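Local coordinates for protein-glutaminase (Chryseobacterium proteolyticum, PDB 2ZK9) that probably deamidates the side chains of glutamine residues within proteins, hydrolysing the amide to leave glutamate and release ammonia, at residues A[37-42]-A[173-178]. Numbering follows the deposited sequence. Where two conformers were deposited one is given.
Sequences YPVDGC and SPSPAP. With NA (sodium ion), chain B.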
loop_
_atom_site.group_PDB
_atom_site.type_symbol
_atom_site.label_atom_id
_atom_site.label_comp_id
_atom_site.label_asym_id
_atom_site.label_seq_id
_atom_site.Cartn_x
_atom_site.Cartn_y
_atom_site.Cartn_z
ATOM N N TYR A 37 4.282 -10.003 -3.359
ATOM C CA TYR A 37 5.715 -9.774 -3.354
ATOM C C TYR A 37 6.031 -8.593 -2.469
ATOM O O TYR A 37 6.163 -7.469 -2.927
ATOM C CB TYR A 37 6.215 -9.516 -4.781
ATOM C CG TYR A 37 7.723 -9.385 -4.869
ATOM C CD1 TYR A 37 8.557 -10.386 -4.462
ATOM C CD2 TYR A 37 8.284 -8.222 -5.403
ATOM C CE1 TYR A 37 9.948 -10.242 -4.570
ATOM C CE2 TYR A 37 9.648 -8.104 -5.497
ATOM C CZ TYR A 37 10.495 -9.080 -5.095
ATOM O OH TYR A 37 11.855 -8.909 -5.244
ATOM N N PRO A 38 6.165 -8.832 -1.156
ATOM C CA PRO A 38 6.365 -7.724 -0.226
ATOM C C PRO A 38 7.776 -7.212 -0.120
ATOM O O PRO A 38 8.002 -6.274 0.661
ATOM C CB PRO A 38 5.862 -8.277 1.119
ATOM C CG PRO A 38 6.218 -9.718 0.988
ATOM C CD PRO A 38 5.846 -10.085 -0.447
ATOM N N VAL A 39 8.732 -7.761 -0.842
ATOM C CA VAL A 39 10.111 -7.331 -0.721
ATOM C C VAL A 39 10.266 -5.840 -0.999
ATOM O O VAL A 39 11.026 -5.178 -0.295
ATOM C CB VAL A 39 11.000 -8.161 -1.665
ATOM C CG1 VAL A 39 12.438 -7.653 -1.703
ATOM C CG2 VAL A 39 11.006 -9.644 -1.290
ATOM N N ASP A 40 9.598 -5.331 -2.036
ATOM C CA ASP A 40 9.761 -3.946 -2.391
ATOM C C ASP A 40 8.564 -3.568 -3.256
ATOM O O ASP A 40 7.702 -4.378 -3.511
ATOM C CB ASP A 40 11.100 -3.721 -3.074
ATOM C CG ASP A 40 11.766 -2.383 -2.875
ATOM O OD1 ASP A 40 13.007 -2.342 -2.849
ATOM O OD2 ASP A 40 11.057 -1.343 -2.785
ATOM N N GLY A 41 8.579 -2.302 -3.680
ATOM C CA GLY A 41 7.528 -1.787 -4.532
ATOM C C GLY A 41 6.277 -1.312 -3.798
ATOM O O GLY A 41 5.255 -1.039 -4.435
ATOM N N CYS A 42 6.364 -1.128 -2.478
ATOM C CA CYS A 42 5.187 -0.662 -1.695
ATOM C C CYS A 42 4.642 0.644 -2.213
ATOM O O CYS A 42 3.427 0.857 -2.239
ATOM C CB CYS A 42 5.553 -0.526 -0.240
ATOM S SG CYS A 42 6.940 0.501 0.142
ATOM N N SER A 173 11.718 -13.618 -1.830
ATOM C CA SER A 173 12.839 -13.732 -2.739
ATOM C C SER A 173 12.343 -13.427 -4.133
ATOM O O SER A 173 11.211 -13.772 -4.457
ATOM C CB SER A 173 13.437 -15.136 -2.657
ATOM O OG SER A 173 13.938 -15.449 -1.358
ATOM N N PRO A 174 13.132 -12.821 -5.001
ATOM C CA PRO A 174 14.485 -12.347 -4.714
ATOM C C PRO A 174 14.513 -11.129 -3.800
ATOM O O PRO A 174 13.611 -10.317 -3.785
ATOM C CB PRO A 174 15.019 -11.990 -6.109
ATOM C CG PRO A 174 13.807 -11.591 -6.866
ATOM C CD PRO A 174 12.745 -12.543 -6.380
ATOM N N SER A 175 15.606 -11.040 -3.017
ATOM C CA SER A 175 15.833 -9.917 -2.130
ATOM C C SER A 175 17.332 -9.612 -2.189
ATOM O O SER A 175 18.112 -10.525 -1.884
ATOM C CB SER A 175 15.363 -10.117 -0.707
ATOM O OG SER A 175 15.669 -8.981 0.069
ATOM N N PRO A 176 17.761 -8.412 -2.583
ATOM C CA PRO A 176 16.992 -7.282 -3.050
ATOM C C PRO A 176 16.128 -7.571 -4.292
ATOM O O PRO A 176 16.404 -8.521 -5.052
ATOM C CB PRO A 176 18.056 -6.244 -3.443
ATOM C CG PRO A 176 19.331 -6.618 -2.777
ATOM C CD PRO A 176 19.234 -8.099 -2.455
ATOM N N ALA A 177 15.104 -6.783 -4.500
ATOM C CA ALA A 177 14.296 -6.910 -5.696
ATOM C C ALA A 177 15.102 -6.556 -6.908
ATOM O O ALA A 177 16.134 -5.838 -6.813
ATOM C CB ALA A 177 13.129 -5.934 -5.532
ATOM N N PRO A 178 14.642 -6.952 -8.073
ATOM C CA PRO A 178 15.365 -6.566 -9.301
ATOM C C PRO A 178 15.385 -5.078 -9.500
ATOM O O PRO A 178 14.539 -4.328 -9.006
ATOM C CB PRO A 178 14.600 -7.251 -10.386
ATOM C CG PRO A 178 13.432 -7.910 -9.816
ATOM C CD PRO A 178 13.539 -7.819 -8.351
HETATM NA NA NA B . 8.291 -1.136 -0.329
HETATM O O HOH W 1 14.734 -4.640 -2.633
HETATM O O HOH W 2 7.625 -1.853 1.972
HETATM O O HOH W 3 10.425 -0.693 1.657
#
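The loop that runs into helix 42-55 is flanked here by the proline-rich segment 173-178 that follows helix 157-165. Cys-42 opens the helix, a position consistent with that of the nucleophilic cysteine in papain-like (clan CA) enzymes. A sodium ion is modelled 2.2 Å from Cys-42 SG, unusually short for sodium and sulfur, with two waters as further ligands. The join is clearest at Tyr-37. With CG anti to the backbone N (chi1 -175°), its ring reaches out to segment 173-178, and OH donates to Pro-174 O at 2.7 Å, a bond lying in the carbonyl plane with a C=O...OH angle of 146°. The same hydroxyl is crowded by Ala-177, whose CB comes within 3.2 Å of Tyr-37 OH, so the phenol tip sits against Pro-174, Ala-177 and Pro-178. Ser-173 O, Pro-174 O and Ala-177 CB all lie around the edge of the ring, while Phe-166 packs against it edge-to-face. Cis peptides before Pro-174 and Pro-176 shape segment 173-178.

Val-39 packs alongside, its CG1, anti to N, 3.6 Å from Pro-174 O and also meeting Ser-175 OG, and the side chain also rests on Val-78 of strand 77-80. Further along, Asp-40 CB touches Ala-177 CB, and a water accepts from Ala-177 N and donates to Asp-40 OD1, each at 2.9 Å. The aspartate thus links segment 173-178 to the start of the Cys-42 helix, for Gly-41 N, at the N-cap, donates to the anti lone pair of Asp-40 OD2 at 2.8 Å.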